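PDB 4PFI: TRAP dicarboxylate transporter-DctP subunit from Marinobacter aquaeolei, which probably binds a small organic solute, perhaps a carboxylate, in the periplasm and hands it to a TRAP-type membrane transporter. Local coordinates for residues 218-223 with 228-233; 235-240 with 288-293. All blocks are in the same frame, centred on the assembly; numbering follows the deposited sequence.

In the fold
Each contact includes a strand that pairs antiparallel with strand 149-164 of the same sheet, at one end of the chain, and their centres are about 8 Å apart. Contact 1 is fully buried: strand 217-220 meets the loop after helix 222-228, and a glutamine amide lies against a phenylalanine ring. Contact 2 is only partly buried; strand 236-239, the next strand in the chain, meets helix 263-296 through apolar side chains, while Asn235, just before that strand, holds a sodium ion at an exposed position. Val222 links the two contacts, with CG2 3.7 Å from Met239 CE and CG1 against the backbone of Leu290. His231 does likewise, resting on Ile293.

Contact 1 (218-223 with 228-233); sequences QSNPVF and MGFHEV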
# COMPACT_ATOMS: atom_id res chain seq x y z
N GLN A 218 1.96 -14.93 5.59
CA GLN A 218 2.17 -13.51 5.41
C GLN A 218 1.07 -12.94 4.56
O GLN A 218 0.21 -13.66 4.06
CB GLN A 218 3.53 -13.20 4.77
CG GLN A 218 3.78 -13.83 3.37
CD GLN A 218 3.11 -13.09 2.24
OE1 GLN A 218 3.41 -11.93 1.95
NE2 GLN A 218 2.14 -13.73 1.63
N SER A 219 1.15 -11.62 4.39
CA SER A 219 0.16 -10.83 3.70
C SER A 219 0.84 -9.84 2.77
O SER A 219 1.79 -9.18 3.14
CB SER A 219 -0.71 -10.06 4.71
OG SER A 219 -1.86 -9.55 4.04
N ASN A 220 0.32 -9.73 1.56
CA ASN A 220 0.86 -8.87 0.51
C ASN A 220 -0.07 -8.96 -0.68
O ASN A 220 -0.82 -9.92 -0.80
CB ASN A 220 2.25 -9.36 0.06
CG ASN A 220 3.37 -8.63 0.74
OD1 ASN A 220 3.50 -7.43 0.58
ND2 ASN A 220 4.16 -9.34 1.53
N PRO A 221 0.01 -7.97 -1.58
CA PRO A 221 -0.74 -8.11 -2.83
C PRO A 221 -0.15 -9.23 -3.70
O PRO A 221 1.03 -9.58 -3.58
CB PRO A 221 -0.61 -6.73 -3.50
CG PRO A 221 0.58 -6.09 -2.86
CD PRO A 221 0.71 -6.68 -1.48
N VAL A 222 -0.99 -9.82 -4.54
CA VAL A 222 -0.63 -10.97 -5.33
C VAL A 222 0.65 -10.76 -6.17
O VAL A 222 1.47 -11.68 -6.25
CB VAL A 222 -1.80 -11.37 -6.25
CG1 VAL A 222 -1.36 -12.33 -7.32
CG2 VAL A 222 -2.89 -12.00 -5.41
N PHE A 223 0.84 -9.59 -6.78
CA PHE A 223 2.06 -9.39 -7.58
C PHE A 223 3.31 -9.47 -6.74
O PHE A 223 4.33 -9.92 -7.22
CB PHE A 223 2.08 -8.08 -8.39
CG PHE A 223 2.22 -6.85 -7.58
CD1 PHE A 223 3.47 -6.31 -7.29
CD2 PHE A 223 1.07 -6.20 -7.09
CE1 PHE A 223 3.55 -5.10 -6.50
CE2 PHE A 223 1.15 -5.04 -6.33
CZ PHE A 223 2.39 -4.48 -6.03
N MSE A 228 8.26 -12.47 -5.20
CA MSE A 228 9.15 -13.00 -4.17
C MSE A 228 9.11 -14.51 -4.13
O MSE A 228 9.85 -15.12 -3.38
CB MSE A 228 8.69 -12.53 -2.77
CG MSE A 228 8.20 -11.10 -2.70
SE MSE A 228 9.38 -10.02 -1.69
CE MSE A 228 10.80 -10.23 -3.03
N GLY A 229 8.18 -15.10 -4.85
CA GLY A 229 8.10 -16.54 -4.91
C GLY A 229 7.50 -17.22 -3.69
O GLY A 229 7.69 -18.41 -3.51
N PHE A 230 6.74 -16.51 -2.87
CA PHE A 230 6.16 -17.13 -1.65
C PHE A 230 5.16 -18.24 -1.97
O PHE A 230 4.85 -19.08 -1.12
CB PHE A 230 5.47 -16.08 -0.77
CG PHE A 230 6.38 -14.97 -0.31
CD1 PHE A 230 7.74 -15.17 -0.22
CD2 PHE A 230 5.86 -13.75 0.06
CE1 PHE A 230 8.56 -14.16 0.21
CE2 PHE A 230 6.66 -12.74 0.48
CZ PHE A 230 8.02 -12.93 0.57
N HIS A 231 4.64 -18.23 -3.19
CA HIS A 231 3.66 -19.23 -3.54
C HIS A 231 4.33 -20.61 -3.65
O HIS A 231 3.64 -21.62 -3.61
CB HIS A 231 2.92 -18.87 -4.83
CG HIS A 231 3.81 -18.74 -6.02
ND1 HIS A 231 4.72 -17.73 -6.16
CD2 HIS A 231 3.91 -19.51 -7.14
CE1 HIS A 231 5.37 -17.87 -7.32
NE2 HIS A 231 4.89 -18.94 -7.92
N GLU A 232 5.66 -20.65 -3.80
CA GLU A 232 6.41 -21.93 -3.87
C GLU A 232 6.52 -22.62 -2.50
O GLU A 232 6.78 -23.79 -2.43
CB GLU A 232 7.83 -21.70 -4.41
CG GLU A 232 7.88 -21.13 -5.82
CD GLU A 232 9.29 -20.83 -6.37
OE1 GLU A 232 10.33 -21.01 -5.67
OE2 GLU A 232 9.35 -20.36 -7.52
N VAL A 233 6.33 -21.86 -1.42
CA VAL A 233 6.59 -22.34 -0.08
C VAL A 233 5.33 -22.12 0.78
O VAL A 233 5.39 -22.10 2.01
CB VAL A 233 7.89 -21.66 0.51
CG1 VAL A 233 9.13 -22.15 -0.24
CG2 VAL A 233 7.79 -20.13 0.48
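Gln218 and Phe230 meet inside a crossover connection of the solute-binding fold. Strands 217-220 and 236-239 both run antiparallel to strand 149-164, and helix 222-228 with its following loop carries the chain from one to the other. Pro221 sits at the N-cap of that helix; Gly229 ends it in a Schellman motif, and Phe230 opens the short 3-10 turn beyond.

Starting from the strand, CB of Gln218 points to the loop but stops short of the ring. The first torsion (chi1 59°) sets CG between the backbone N and the carbonyl carbon, 3.9 Å from Phe230 CD2. The bend at chi2 then carries CD to the ring, 3.6 Å from the same CD2. At the end of the chain the amide meets the CD2-CE2 side obliquely, its plane 55° from that of the ring. OE1 lies 3.6 Å from Phe230 CD2 and 3.7 Å from CE2, and it also accepts a bond from Asn220 ND2, 2.7 Å long and nearly straight at 167°. NE2 is hydrogen-bonded to Thr163 OG1 on the neighbouring strand. With both ends of the amide gripped, its rotation is fixed, and the polar tip is satisfied although buried.

A leucine at Gln218 would probably leave Asn220 ND2 and Thr163 OG1 without these partners and free the Asn220 amide to turn.

Asn220, two residues along the strand and so on the same side of it, puts ND2 near the plane of the Phe230 ring, at its edge, 4.3 Å from CE2. Val206 of helix 203-212 also packs on this phenylalanine, and one ring face is taken by Met228, two residues earlier in the chain: its CB sits 3.3 Å above the plane of the Phe230 ring, nearer the periphery than the centre.

Contact 2 (235-240 with 288-293); sequences NVLTMA and ERLETI. With NA (sodium ion), chain B.
Strand-on-helix packing beside a sodium site brings Leu237 and Met239 onto Leu290. Strand 236-239 lies between strands 149-164 and 300-303 of the sheet, and the helix is 263-296, the very long one seen in TRAP solute-binding proteins.

Alternate residues of the strand face the helix, and a single leucine receives both. In Leu290, CG lies anti to the backbone N (chi1 -179°), which carries both methyls out toward the strand, and they divide the work. CD1 lies 4.1 Å from Leu237 CD2, the two side chains crossing obliquely. CD2 meets Met239, a selenomethionine, tip to tip, 4.1 Å from its CE. Both are ordinary van der Waals contacts. Met239 also packs on Val222 of helix 222-228.

At the start of the strand a classic beta bulge interrupts the pairing, with Asn235 and Val236 together opposite Ala164. The Asn235 side chain is turned to the metal instead of the helix, and Gln234 O and Gly298 O bind the same sodium, tying the strand's entry to the loop that follows the helix. Two waters, at 2.5 and 2.6 Å from the sodium, join them, and Asn235 OD1 binds it at 2.3 Å.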
# COMPACT_ATOMS: atom_id res chain seq x y z
N ASN A 235 0.80 -23.13 0.69
CA ASN A 235 -0.21 -24.05 0.15
C ASN A 235 -1.57 -23.39 -0.06
O ASN A 235 -2.37 -23.85 -0.88
CB ASN A 235 -0.37 -25.27 1.07
CG ASN A 235 0.77 -26.30 0.91
OD1 ASN A 235 1.46 -26.36 -0.11
ND2 ASN A 235 0.93 -27.13 1.92
N VAL A 236 -1.85 -22.31 0.67
CA VAL A 236 -3.16 -21.73 0.58
C VAL A 236 -3.09 -20.21 0.48
O VAL A 236 -2.53 -19.54 1.34
CB VAL A 236 -4.05 -22.14 1.79
CG1 VAL A 236 -5.43 -21.53 1.63
CG2 VAL A 236 -4.13 -23.65 1.95
N LEU A 237 -3.69 -19.68 -0.58
CA LEU A 237 -3.87 -18.25 -0.74
C LEU A 237 -5.29 -17.86 -0.29
O LEU A 237 -6.26 -18.27 -0.94
CB LEU A 237 -3.70 -17.92 -2.22
CG LEU A 237 -3.30 -16.49 -2.53
CD1 LEU A 237 -1.85 -16.54 -2.89
CD2 LEU A 237 -4.10 -15.92 -3.66
N THR A 238 -5.44 -17.15 0.83
CA THR A 238 -6.79 -16.77 1.29
C THR A 238 -7.08 -15.29 0.96
O THR A 238 -6.34 -14.41 1.34
CB THR A 238 -6.99 -16.99 2.84
OG1 THR A 238 -6.84 -18.37 3.19
CG2 THR A 238 -8.36 -16.56 3.28
N MSE A 239 -8.19 -15.04 0.28
CA MSE A 239 -8.54 -13.70 -0.12
C MSE A 239 -9.70 -13.24 0.77
O MSE A 239 -10.85 -13.65 0.59
CB MSE A 239 -8.86 -13.69 -1.61
CG MSE A 239 -7.81 -14.58 -2.42
SE MSE A 239 -7.91 -14.27 -4.32
CE MSE A 239 -6.23 -13.32 -4.61
N ALA A 240 -9.37 -12.46 1.79
CA ALA A 240 -10.37 -11.97 2.73
C ALA A 240 -10.90 -10.61 2.33
O ALA A 240 -11.91 -10.20 2.87
CB ALA A 240 -9.80 -11.87 4.12
N GLU A 288 -3.06 -11.16 -13.62
CA GLU A 288 -2.02 -11.81 -14.42
C GLU A 288 -1.10 -12.61 -13.49
O GLU A 288 -0.74 -13.76 -13.76
CB GLU A 288 -1.21 -10.70 -15.08
CG GLU A 288 -0.60 -10.99 -16.43
CD GLU A 288 0.15 -9.75 -16.98
OE1 GLU A 288 1.38 -9.88 -17.25
OE2 GLU A 288 -0.46 -8.65 -17.14
N ARG A 289 -0.72 -11.98 -12.39
CA ARG A 289 0.22 -12.61 -11.50
C ARG A 289 -0.44 -13.79 -10.80
O ARG A 289 0.20 -14.81 -10.56
CB ARG A 289 0.72 -11.60 -10.51
CG ARG A 289 1.60 -10.57 -11.17
CD ARG A 289 2.86 -11.21 -11.67
NE ARG A 289 3.98 -10.32 -11.42
CZ ARG A 289 4.54 -9.55 -12.32
NH1 ARG A 289 4.11 -9.56 -13.57
NH2 ARG A 289 5.55 -8.76 -11.98
N LEU A 290 -1.74 -13.67 -10.52
CA LEU A 290 -2.46 -14.81 -9.95
C LEU A 290 -2.44 -16.02 -10.91
O LEU A 290 -2.21 -17.14 -10.47
CB LEU A 290 -3.88 -14.43 -9.56
CG LEU A 290 -4.70 -15.55 -8.91
CD1 LEU A 290 -3.99 -16.27 -7.75
CD2 LEU A 290 -6.01 -14.93 -8.42
N GLU A 291 -2.63 -15.81 -12.21
CA GLU A 291 -2.55 -16.93 -13.17
C GLU A 291 -1.13 -17.53 -13.17
O GLU A 291 -0.96 -18.74 -13.20
CB GLU A 291 -2.93 -16.48 -14.59
N THR A 292 -0.11 -16.68 -13.12
CA THR A 292 1.27 -17.15 -13.04
C THR A 292 1.49 -18.03 -11.80
O THR A 292 2.07 -19.10 -11.88
CB THR A 292 2.25 -15.97 -13.05
OG1 THR A 292 2.09 -15.26 -14.29
CG2 THR A 292 3.69 -16.44 -12.88
N ILE A 293 1.02 -17.56 -10.65
CA ILE A 293 1.07 -18.34 -9.42
C ILE A 293 0.43 -19.74 -9.58
O ILE A 293 1.00 -20.72 -9.15
CB ILE A 293 0.38 -17.59 -8.25
CG1 ILE A 293 1.33 -16.56 -7.65
CG2 ILE A 293 -0.03 -18.52 -7.15
CD1 ILE A 293 0.64 -15.48 -6.79
NA NA B . 2.30 -25.46 -2.09
O HOH W 1 3.18 -24.25 -4.09
O HOH W 2 4.58 -25.75 -0.92